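Local structure of protein HTP-2 (Caenorhabditis elegans, 4TZM) at residues I70-L74 and M171-R176; L105-V111 and E123-F129; V119-V124 and T219-P224; I227-I232 and H243-K249. The protein binds a closure motif of HTP-3 through its HORMA domain and probably takes part in assembling the meiotic chromosome axis. The contacts are given in a common frame with arbitrary orientation. Numbering follows the deposited sequence.

Interaction 1: residues I70-L74 and M171-R176; sequences ITENL and MVTIVR
Residues 70-74 form the tight turn that joins strands 65-69 and 75-79 of a two-stranded antiparallel sheet. Residues 171-176 are helical and belong to helix 164-185. Ile70 N donates to Leu74 O at 3.0 Å. Thr71, with chi1 in p, accepts from Asn73 N at its OG1 at 3.2 Å, an ST turn. Ile70 and Thr71 both face Leu74 in a classic beta bulge. The nearest CA atoms across the contact are those of Ile70 and Val172, 7.2 Å apart. No hydrogen bond crosses; the fit is one of shape. Ile70 (m, t) sends CD1 to within 3.5 Å of Val175 CG2. Val172 (t) is the bump from the helix, and it fits the hollow lined by Ile70, Thr71 and Leu74. Val172 CG2 lies 3.6 Å from Thr71 CG2 and 4.3 Å from Ile70 CG2. Leu74 (t, p) brings CD2 close to both valines, 4.2 Å from Val172 CG1 and 4.3 Å from Val175 CG1. Arg176 lies along the exposed edge: its CG is 4.0 Å from Leu74 CD1, and Leu74 CB lies over one face of its guanidinium. Trp24 touches both Ile70 and Met171. This is a beta-hairpin turn packed on a HORMA-domain helix.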
# COMPACT_ATOMS: atom_id res chain seq x y z
N ILE A 70 -4.80 9.50 11.47
CA ILE A 70 -5.09 8.08 11.65
C ILE A 70 -5.48 7.83 13.09
O ILE A 70 -6.40 7.06 13.38
CB ILE A 70 -3.88 7.22 11.27
CG1 ILE A 70 -3.38 7.61 9.88
CG2 ILE A 70 -4.24 5.74 11.33
CD1 ILE A 70 -1.97 7.16 9.61
N THR A 71 -4.75 8.47 14.01
CA THR A 71 -5.14 8.53 15.41
C THR A 71 -5.07 9.99 15.84
O THR A 71 -4.68 10.85 15.05
CB THR A 71 -4.24 7.67 16.31
OG1 THR A 71 -2.98 8.32 16.51
CG2 THR A 71 -4.01 6.30 15.69
N GLU A 72 -5.45 10.28 17.08
CA GLU A 72 -5.41 11.64 17.58
C GLU A 72 -3.98 12.15 17.65
O GLU A 72 -3.72 13.35 17.51
CB GLU A 72 -6.06 11.73 18.96
CG GLU A 72 -7.55 11.44 18.98
CD GLU A 72 -8.12 11.51 20.38
OE1 GLU A 72 -7.33 11.54 21.35
OE2 GLU A 72 -9.36 11.53 20.52
N ASN A 73 -3.04 11.22 17.84
CA ASN A 73 -1.63 11.55 18.00
C ASN A 73 -0.88 11.60 16.67
O ASN A 73 0.16 12.26 16.56
CB ASN A 73 -0.97 10.51 18.91
CG ASN A 73 0.02 11.14 19.88
OD1 ASN A 73 1.10 11.57 19.49
ND2 ASN A 73 -0.35 11.17 21.16
N LEU A 74 -1.39 10.90 15.66
CA LEU A 74 -0.65 10.69 14.42
C LEU A 74 -1.38 11.22 13.18
O LEU A 74 -2.54 10.90 12.94
CB LEU A 74 -0.36 9.20 14.23
CG LEU A 74 0.35 8.80 12.93
CD1 LEU A 74 1.79 9.28 12.92
CD2 LEU A 74 0.27 7.30 12.72
N MET A 171 -1.36 -0.62 11.09
CA MET A 171 -1.47 0.53 10.19
C MET A 171 -0.72 1.74 10.75
O MET A 171 -0.04 2.46 10.02
CB MET A 171 -2.93 0.89 9.94
CG MET A 171 -3.14 2.19 9.18
SD MET A 171 -2.35 2.18 7.56
CE MET A 171 -3.13 0.77 6.81
N VAL A 172 -0.86 1.96 12.05
CA VAL A 172 -0.14 3.02 12.75
C VAL A 172 1.37 2.80 12.64
O VAL A 172 2.13 3.75 12.41
CB VAL A 172 -0.57 3.09 14.23
CG1 VAL A 172 0.47 3.83 15.06
CG2 VAL A 172 -1.94 3.73 14.34
N THR A 173 1.80 1.55 12.79
CA THR A 173 3.21 1.20 12.67
C THR A 173 3.77 1.49 11.27
O THR A 173 4.88 2.02 11.13
CB THR A 173 3.44 -0.30 12.99
OG1 THR A 173 3.28 -0.51 14.40
CG2 THR A 173 4.83 -0.75 12.57
N ILE A 174 3.01 1.15 10.24
CA ILE A 174 3.45 1.33 8.86
C ILE A 174 3.67 2.81 8.55
O ILE A 174 4.72 3.19 8.02
CB ILE A 174 2.45 0.72 7.86
CG1 ILE A 174 2.66 -0.79 7.76
CG2 ILE A 174 2.61 1.36 6.48
CD1 ILE A 174 1.69 -1.49 6.82
N VAL A 175 2.69 3.64 8.90
CA VAL A 175 2.74 5.07 8.62
C VAL A 175 3.83 5.77 9.42
O VAL A 175 4.52 6.66 8.91
CB VAL A 175 1.38 5.72 8.90
CG1 VAL A 175 1.44 7.21 8.61
CG2 VAL A 175 0.31 5.04 8.06
N ARG A 176 4.02 5.36 10.67
CA ARG A 176 5.12 5.88 11.48
C ARG A 176 6.46 5.50 10.87
O ARG A 176 7.35 6.33 10.76
CB ARG A 176 5.03 5.38 12.92
CG ARG A 176 4.18 6.25 13.83
CD ARG A 176 4.41 5.92 15.30
NE ARG A 176 4.14 7.06 16.17
CZ ARG A 176 2.99 7.27 16.81
NH1 ARG A 176 2.00 6.40 16.69
NH2 ARG A 176 2.84 8.34 17.57

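Interaction 2: residues L105-V111 and E123-F129; sequences LKEISLV and EVFSMKF
The apolar centre of this antiparallel beta hairpin lies on the face that carries Ile108, Leu110, Phe125 and Met127. The hairpin is part of the main sheet of the HORMA domain. Helix 35-56 covers this face through Phe50, Val53 and Leu54. Leu110 CB is 4.3 Å from Phe125 CB, and Ile108 CG2 is 4.3 Å from Met127 CB. Phe129 (chi1 m) turns its ring edge to Ile108 CG2, which is 4.0 Å from its CE1. Leu105 CD2 is 3.8 Å from Phe129 CE1. The strand axes run at 163° and approach to 4.5 Å. Ile108-Met127 and Leu110-Phe125 are hydrogen-bonded pairs. Glu107-Lys128, Ser109-Ser126 and Val111-Val124 are non-hydrogen-bonded pairs. Leu110 N donates to Phe125 O at 2.8 Å, and Phe125 N to Leu110 O at 3.0 Å. Met127 N donates to Ile108 O at 3.0 Å, and Ile108 N to Met127 O at 3.1 Å. On the other face, Glu107 OE2 is hydrogen-bonded to Tyr221, while Glu107 OE1 stays 4.3 Å from Lys128 NZ, beyond a salt bridge. Lys106 and Glu107 form a classic bulge against Lys200 of strand 193-201. At the end of the pairing, Phe129 N donates to Lys106 O at 2.8 Å.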
# COMPACT_ATOMS: atom_id res chain seq x y z
N LEU A 105 -4.61 -8.82 -7.88
CA LEU A 105 -3.41 -8.00 -7.70
C LEU A 105 -2.36 -8.69 -6.84
O LEU A 105 -2.62 -9.01 -5.68
CB LEU A 105 -3.78 -6.65 -7.09
CG LEU A 105 -2.60 -5.69 -6.94
CD1 LEU A 105 -2.12 -5.25 -8.31
CD2 LEU A 105 -2.97 -4.50 -6.08
N LYS A 106 -1.18 -8.91 -7.40
CA LYS A 106 -0.07 -9.54 -6.68
C LYS A 106 0.79 -8.51 -5.94
O LYS A 106 1.07 -8.67 -4.74
CB LYS A 106 0.80 -10.35 -7.65
CG LYS A 106 2.09 -10.90 -7.06
CD LYS A 106 1.84 -11.99 -6.03
CE LYS A 106 3.15 -12.60 -5.53
NZ LYS A 106 4.06 -11.58 -4.93
N GLU A 107 1.18 -7.46 -6.64
CA GLU A 107 2.03 -6.42 -6.09
C GLU A 107 1.81 -5.09 -6.79
O GLU A 107 1.74 -5.04 -8.01
CB GLU A 107 3.51 -6.81 -6.22
CG GLU A 107 4.47 -5.68 -5.86
CD GLU A 107 5.93 -6.05 -6.07
OE1 GLU A 107 6.23 -7.23 -6.34
OE2 GLU A 107 6.78 -5.14 -5.97
N ILE A 108 1.68 -4.01 -6.02
CA ILE A 108 1.74 -2.68 -6.61
C ILE A 108 2.94 -1.92 -6.04
O ILE A 108 3.14 -1.87 -4.82
CB ILE A 108 0.44 -1.87 -6.39
CG1 ILE A 108 0.63 -0.44 -6.91
CG2 ILE A 108 0.03 -1.87 -4.92
CD1 ILE A 108 -0.63 0.39 -6.90
N SER A 109 3.75 -1.35 -6.93
CA SER A 109 4.96 -0.68 -6.51
C SER A 109 5.06 0.75 -7.03
O SER A 109 4.70 1.03 -8.18
CB SER A 109 6.19 -1.47 -6.95
OG SER A 109 6.29 -2.69 -6.23
N LEU A 110 5.54 1.64 -6.17
CA LEU A 110 5.94 2.97 -6.57
C LEU A 110 7.41 2.91 -6.98
O LEU A 110 8.28 2.67 -6.15
CB LEU A 110 5.73 3.98 -5.44
CG LEU A 110 6.29 5.37 -5.73
CD1 LEU A 110 5.76 5.88 -7.06
CD2 LEU A 110 5.95 6.34 -4.61
N VAL A 111 7.67 3.14 -8.27
CA VAL A 111 9.00 2.93 -8.82
C VAL A 111 9.65 4.23 -9.28
O VAL A 111 9.09 4.96 -10.09
CB VAL A 111 8.95 1.94 -10.00
CG1 VAL A 111 10.29 1.87 -10.71
CG2 VAL A 111 8.51 0.57 -9.52
N GLU A 123 14.90 3.54 -6.61
CA GLU A 123 14.11 3.47 -5.38
C GLU A 123 12.76 2.81 -5.63
O GLU A 123 12.08 3.14 -6.60
CB GLU A 123 13.92 4.86 -4.78
CG GLU A 123 13.15 4.88 -3.47
CD GLU A 123 13.31 6.19 -2.72
OE1 GLU A 123 14.38 6.42 -2.11
OE2 GLU A 123 12.36 7.00 -2.74
N VAL A 124 12.37 1.88 -4.76
CA VAL A 124 11.09 1.18 -4.90
C VAL A 124 10.35 1.05 -3.57
O VAL A 124 10.92 0.61 -2.58
CB VAL A 124 11.28 -0.24 -5.48
CG1 VAL A 124 9.97 -1.01 -5.44
CG2 VAL A 124 11.81 -0.17 -6.91
N PHE A 125 9.08 1.44 -3.57
CA PHE A 125 8.20 1.14 -2.45
C PHE A 125 7.15 0.13 -2.91
O PHE A 125 6.28 0.46 -3.71
CB PHE A 125 7.53 2.41 -1.92
CG PHE A 125 8.44 3.25 -1.07
CD1 PHE A 125 9.32 4.16 -1.65
CD2 PHE A 125 8.42 3.14 0.31
CE1 PHE A 125 10.16 4.93 -0.87
CE2 PHE A 125 9.25 3.91 1.10
CZ PHE A 125 10.12 4.81 0.51
N SER A 126 7.24 -1.09 -2.39
CA SER A 126 6.40 -2.18 -2.88
C SER A 126 5.41 -2.68 -1.84
O SER A 126 5.72 -2.76 -0.65
CB SER A 126 7.27 -3.34 -3.36
OG SER A 126 8.06 -3.85 -2.30
N MET A 127 4.20 -3.01 -2.30
CA MET A 127 3.19 -3.62 -1.44
C MET A 127 2.72 -4.93 -2.07
O MET A 127 1.99 -4.93 -3.06
CB MET A 127 2.02 -2.66 -1.22
CG MET A 127 1.06 -3.09 -0.11
SD MET A 127 -0.18 -1.85 0.32
CE MET A 127 0.83 -0.38 0.45
N LYS A 128 3.14 -6.05 -1.48
CA LYS A 128 2.82 -7.37 -2.01
C LYS A 128 1.68 -8.01 -1.22
O LYS A 128 1.61 -7.87 -0.00
CB LYS A 128 4.05 -8.28 -1.99
CG LYS A 128 5.20 -7.77 -2.85
CD LYS A 128 6.45 -8.61 -2.64
CE LYS A 128 7.60 -8.12 -3.51
NZ LYS A 128 8.85 -8.92 -3.32
N PHE A 129 0.81 -8.72 -1.92
CA PHE A 129 -0.42 -9.20 -1.31
C PHE A 129 -0.51 -10.73 -1.20
O PHE A 129 0.13 -11.46 -1.96
CB PHE A 129 -1.63 -8.65 -2.08
CG PHE A 129 -1.79 -7.16 -1.96
CD1 PHE A 129 -1.14 -6.30 -2.85
CD2 PHE A 129 -2.57 -6.61 -0.96
CE1 PHE A 129 -1.28 -4.93 -2.73
CE2 PHE A 129 -2.71 -5.24 -0.84
CZ PHE A 129 -2.07 -4.40 -1.72
O HOH W 1 3.15 -12.06 -1.75

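Interaction 3: residues V119-V124 and T219-P224; sequences VEAIEV and TFYTLP
Two backbone hydrogen bonds join the loop residues 119-121 to residues 219-224, a loop between strands 214-217 and 228-235. Thr222 N donates to Val119 O at a very short 2.5 Å, and Ala121 N donates to Thr222 O at 3.0 Å. They form a single bridge between Glu120 and Thr222, with CA atoms 4.5 Å apart. Apolar contacts lie inward. Val124 (t) points CG1 over one face of the Tyr221 ring, a CH-pi contact 4.2 Å from the centroid. Val124 CG2 is 4.1 Å from Leu223 CD2. Tyr221 takes chi1 p, and its hydroxyl bonds to Glu107. Ala121 O is 3.5 Å from Pro224 CD. Exposed Val119 meets exposed Thr219, CG2 to CG2 at 4.2 Å. Phe220 points away and meets an aromatic side chain of the bound HTP-3 peptide. This is consistent with the C-terminal safety-belt region by which HORMA domains hold a closure motif. The chemistry implies a loop held by two backbone bonds and by apolar packing of Tyr221 and Leu223 on Val124, beside the peptide.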
# COMPACT_ATOMS: atom_id res chain seq x y z
N VAL A 119 13.82 0.09 -16.70
CA VAL A 119 13.36 -1.13 -16.07
C VAL A 119 14.13 -1.34 -14.76
O VAL A 119 13.74 -2.15 -13.92
CB VAL A 119 13.54 -2.35 -17.00
CG1 VAL A 119 12.88 -3.59 -16.41
CG2 VAL A 119 12.96 -2.05 -18.37
N GLU A 120 15.21 -0.59 -14.60
CA GLU A 120 16.00 -0.63 -13.37
C GLU A 120 15.73 0.62 -12.54
O GLU A 120 15.89 1.74 -13.03
CB GLU A 120 17.49 -0.75 -13.68
CG GLU A 120 18.36 -0.89 -12.44
CD GLU A 120 19.83 -1.01 -12.77
OE1 GLU A 120 20.18 -0.93 -13.97
OE2 GLU A 120 20.63 -1.18 -11.83
N ALA A 121 15.32 0.43 -11.30
CA ALA A 121 14.95 1.55 -10.45
C ALA A 121 16.07 1.96 -9.50
O ALA A 121 17.01 1.20 -9.26
CB ALA A 121 13.70 1.22 -9.65
N ILE A 122 15.96 3.18 -8.97
CA ILE A 122 16.90 3.68 -7.98
C ILE A 122 16.22 3.70 -6.61
O ILE A 122 16.88 3.84 -5.58
CB ILE A 122 17.41 5.09 -8.33
CG1 ILE A 122 16.29 6.13 -8.18
CG2 ILE A 122 17.98 5.11 -9.75
CD1 ILE A 122 16.80 7.56 -8.11
N GLU A 123 14.90 3.54 -6.61
CA GLU A 123 14.11 3.47 -5.38
C GLU A 123 12.76 2.81 -5.63
O GLU A 123 12.08 3.14 -6.60
CB GLU A 123 13.92 4.86 -4.78
CG GLU A 123 13.15 4.88 -3.47
CD GLU A 123 13.31 6.19 -2.72
OE1 GLU A 123 14.38 6.42 -2.11
OE2 GLU A 123 12.36 7.00 -2.74
N VAL A 124 12.37 1.88 -4.76
CA VAL A 124 11.09 1.18 -4.90
C VAL A 124 10.35 1.05 -3.57
O VAL A 124 10.92 0.61 -2.58
CB VAL A 124 11.28 -0.24 -5.48
CG1 VAL A 124 9.97 -1.01 -5.44
CG2 VAL A 124 11.81 -0.17 -6.91
N THR A 219 7.45 -5.87 -18.92
CA THR A 219 8.53 -5.47 -18.02
C THR A 219 8.00 -4.89 -16.71
O THR A 219 7.10 -4.05 -16.71
CB THR A 219 9.47 -4.44 -18.69
OG1 THR A 219 8.69 -3.50 -19.44
CG2 THR A 219 10.45 -5.13 -19.62
N PHE A 220 8.56 -5.36 -15.60
CA PHE A 220 8.20 -4.87 -14.27
C PHE A 220 9.23 -3.84 -13.83
O PHE A 220 9.31 -2.75 -14.38
CB PHE A 220 8.13 -6.04 -13.28
CG PHE A 220 7.28 -5.76 -12.06
CD1 PHE A 220 6.38 -4.71 -12.05
CD2 PHE A 220 7.39 -6.56 -10.93
CE1 PHE A 220 5.59 -4.47 -10.93
CE2 PHE A 220 6.61 -6.32 -9.82
CZ PHE A 220 5.71 -5.27 -9.82
N TYR A 221 10.02 -4.20 -12.82
CA TYR A 221 11.20 -3.41 -12.44
C TYR A 221 12.33 -4.33 -12.00
O TYR A 221 12.09 -5.45 -11.54
CB TYR A 221 10.86 -2.40 -11.34
CG TYR A 221 10.44 -3.01 -10.01
CD1 TYR A 221 11.39 -3.43 -9.08
CD2 TYR A 221 9.10 -3.15 -9.69
CE1 TYR A 221 11.01 -3.98 -7.87
CE2 TYR A 221 8.71 -3.70 -8.48
CZ TYR A 221 9.67 -4.12 -7.58
OH TYR A 221 9.29 -4.67 -6.38
N THR A 222 13.56 -3.86 -12.13
CA THR A 222 14.72 -4.61 -11.68
C THR A 222 15.50 -3.76 -10.68
O THR A 222 15.39 -2.53 -10.68
CB THR A 222 15.63 -5.02 -12.87
OG1 THR A 222 14.82 -5.60 -13.91
CG2 THR A 222 16.68 -6.02 -12.43
N LEU A 223 16.28 -4.41 -9.82
CA LEU A 223 17.05 -3.72 -8.81
C LEU A 223 18.54 -3.78 -9.12
O LEU A 223 18.98 -4.65 -9.86
CB LEU A 223 16.77 -4.31 -7.43
CG LEU A 223 15.31 -4.45 -7.01
CD1 LEU A 223 15.20 -5.19 -5.68
CD2 LEU A 223 14.65 -3.08 -6.93
N PRO A 224 19.31 -2.84 -8.56
CA PRO A 224 20.77 -2.99 -8.55
C PRO A 224 21.17 -4.20 -7.71
O PRO A 224 20.34 -4.74 -6.98
CB PRO A 224 21.26 -1.69 -7.92
CG PRO A 224 20.16 -0.72 -8.15
CD PRO A 224 18.90 -1.52 -8.06

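Interaction 4: residues I227-I232 and H243-K249; sequences IQSVTI and HMQCWSK
Strands 228-235 and 240-248 make an antiparallel beta hairpin in the main sheet of the HORMA domain. Their short segments run at 150°, with axes 4.7 Å apart at closest approach. Gln228-Ser248 and Val230-Cys246 are hydrogen-bonded pairs; Ser229-Trp247 and Thr231-Gln245 are non-hydrogen-bonded. Val230 N donates to Cys246 O at 2.9 Å, and Cys246 N returns a bond to Val230 O at 2.9 Å. Ile232 N donates to Met244 O at 3.1 Å. The bond from Ser248 N to Gln228 O is weak. Side chains fill both faces. Val230, in p, lays CG1 3.9 Å from Cys246 CB. Ile232 (m, p) folds along the partner strand, so CD1 lies 3.5 Å from Cys246 CB while its CB is 3.7 Å from Met244 CG. Helix 164-185 packs over this side through Ile174, Val178 and Leu181. On the other face, Trp247 has chi1 m and chi2 near -81°, with its NE1 3.3 Å from Ser229 CB. Tyr221 and Leu223 touch the Trp247 side chain. Thr231 (m) brings CG2 to 3.5 Å from His243 NE2, and the His243 ring stacks with His152. Ile227, extended in t, t, reaches Trp247 CB with CD1 at 4.0 Å and places CG1 3.3 Å from Ser248 O.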
# COMPACT_ATOMS: atom_id res chain seq x y z
N ILE A 227 21.79 -2.90 -3.84
CA ILE A 227 20.79 -2.00 -3.27
C ILE A 227 20.27 -2.55 -1.94
O ILE A 227 20.11 -3.76 -1.77
CB ILE A 227 19.61 -1.77 -4.26
CG1 ILE A 227 18.73 -0.61 -3.79
CG2 ILE A 227 18.81 -3.05 -4.49
CD1 ILE A 227 17.82 -0.06 -4.87
N GLN A 228 20.05 -1.65 -0.98
CA GLN A 228 19.62 -2.04 0.35
C GLN A 228 18.11 -2.25 0.44
O GLN A 228 17.35 -1.68 -0.34
CB GLN A 228 20.06 -1.00 1.38
CG GLN A 228 21.55 -1.03 1.70
CD GLN A 228 21.98 -2.34 2.34
OE1 GLN A 228 21.18 -3.04 2.96
NE2 GLN A 228 23.26 -2.68 2.20
N SER A 229 17.69 -3.08 1.39
CA SER A 229 16.29 -3.48 1.52
C SER A 229 15.81 -3.40 2.97
O SER A 229 16.38 -4.04 3.85
CB SER A 229 16.09 -4.90 0.99
OG SER A 229 14.83 -5.41 1.36
N VAL A 230 14.76 -2.62 3.21
CA VAL A 230 14.21 -2.48 4.55
C VAL A 230 12.70 -2.75 4.57
O VAL A 230 11.98 -2.39 3.64
CB VAL A 230 14.53 -1.08 5.15
CG1 VAL A 230 13.78 0.02 4.40
CG2 VAL A 230 14.21 -1.03 6.64
N THR A 231 12.23 -3.40 5.63
CA THR A 231 10.82 -3.74 5.78
C THR A 231 10.08 -2.67 6.57
O THR A 231 10.48 -2.29 7.66
CB THR A 231 10.66 -5.11 6.49
OG1 THR A 231 11.27 -6.14 5.69
CG2 THR A 231 9.19 -5.44 6.71
N ILE A 232 8.98 -2.17 6.00
CA ILE A 232 8.19 -1.12 6.63
C ILE A 232 7.18 -1.72 7.59
O ILE A 232 6.93 -1.19 8.68
CB ILE A 232 7.47 -0.24 5.58
CG1 ILE A 232 8.46 0.66 4.85
CG2 ILE A 232 6.38 0.61 6.22
CD1 ILE A 232 9.13 0.01 3.67
N HIS A 243 2.46 -6.96 2.40
CA HIS A 243 3.82 -6.75 2.89
C HIS A 243 4.45 -5.53 2.21
O HIS A 243 4.57 -5.49 0.99
CB HIS A 243 4.68 -7.99 2.65
CG HIS A 243 6.04 -7.90 3.25
ND1 HIS A 243 7.19 -7.87 2.49
CD2 HIS A 243 6.44 -7.83 4.55
CE1 HIS A 243 8.24 -7.80 3.30
NE2 HIS A 243 7.81 -7.76 4.54
N MET A 244 4.83 -4.54 3.02
CA MET A 244 5.40 -3.29 2.53
C MET A 244 6.93 -3.31 2.65
O MET A 244 7.48 -3.62 3.72
CB MET A 244 4.80 -2.10 3.29
CG MET A 244 5.12 -0.73 2.70
SD MET A 244 4.35 -0.40 1.11
CE MET A 244 4.99 1.23 0.73
N GLN A 245 7.61 -2.98 1.56
CA GLN A 245 9.07 -3.04 1.51
C GLN A 245 9.63 -1.82 0.80
O GLN A 245 8.95 -1.18 0.01
CB GLN A 245 9.52 -4.32 0.80
CG GLN A 245 10.19 -5.34 1.70
CD GLN A 245 10.34 -6.70 1.03
OE1 GLN A 245 9.74 -6.95 -0.02
NE2 GLN A 245 11.13 -7.57 1.63
N CYS A 246 10.89 -1.50 1.09
CA CYS A 246 11.56 -0.39 0.42
C CYS A 246 12.96 -0.78 0.00
O CYS A 246 13.79 -1.16 0.84
CB CYS A 246 11.60 0.85 1.31
SG CYS A 246 12.50 2.26 0.60
N TRP A 247 13.22 -0.73 -1.30
CA TRP A 247 14.57 -0.80 -1.83
C TRP A 247 14.98 0.62 -2.20
O TRP A 247 14.16 1.38 -2.72
CB TRP A 247 14.65 -1.72 -3.05
CG TRP A 247 14.54 -3.18 -2.74
CD1 TRP A 247 15.54 -3.99 -2.29
CD2 TRP A 247 13.38 -4.00 -2.86
NE1 TRP A 247 15.07 -5.27 -2.13
CE2 TRP A 247 13.74 -5.30 -2.47
CE3 TRP A 247 12.06 -3.76 -3.27
CZ2 TRP A 247 12.84 -6.37 -2.47
CZ3 TRP A 247 11.16 -4.82 -3.27
CH2 TRP A 247 11.56 -6.10 -2.87
N SER A 248 16.23 0.99 -1.93
CA SER A 248 16.63 2.37 -2.20
C SER A 248 18.14 2.55 -2.37
O SER A 248 18.94 1.95 -1.66
CB SER A 248 16.13 3.28 -1.08
OG SER A 248 16.28 4.65 -1.44
N LYS A 249 18.50 3.39 -3.34
CA LYS A 249 19.88 3.83 -3.50
C LYS A 249 20.22 4.84 -2.41
O LYS A 249 21.38 5.02 -2.05
CB LYS A 249 20.09 4.47 -4.87
CG LYS A 249 20.23 3.49 -6.03
CD LYS A 249 21.48 2.64 -5.88
CE LYS A 249 21.98 2.15 -7.23
NZ LYS A 249 23.14 1.22 -7.10

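How the interactions relate
Interaction 2 is the most buried, and interaction 3 lies at the surface. Interaction 1 is buried, and interaction 4 is partly buried. Their chemistry differs accordingly. Interactions 2 and 4 are hairpins of one sheet, built on regular backbone pairing: strand 123-133 pairs with strand 240-248, and Lys128 O meets His243 N at 2.7 Å. Interaction 3 shares Glu123 and Val124 with interaction 2, but its irregular loop has a single bridge and a CH-pi contact. Interaction 1 relies on side-chain packing, with no hydrogen bond across it. It is far from interaction 3, about 29 Å between centres, but touches interaction 4, where Ile174 O lies 3.6 Å from Ile232 CG2.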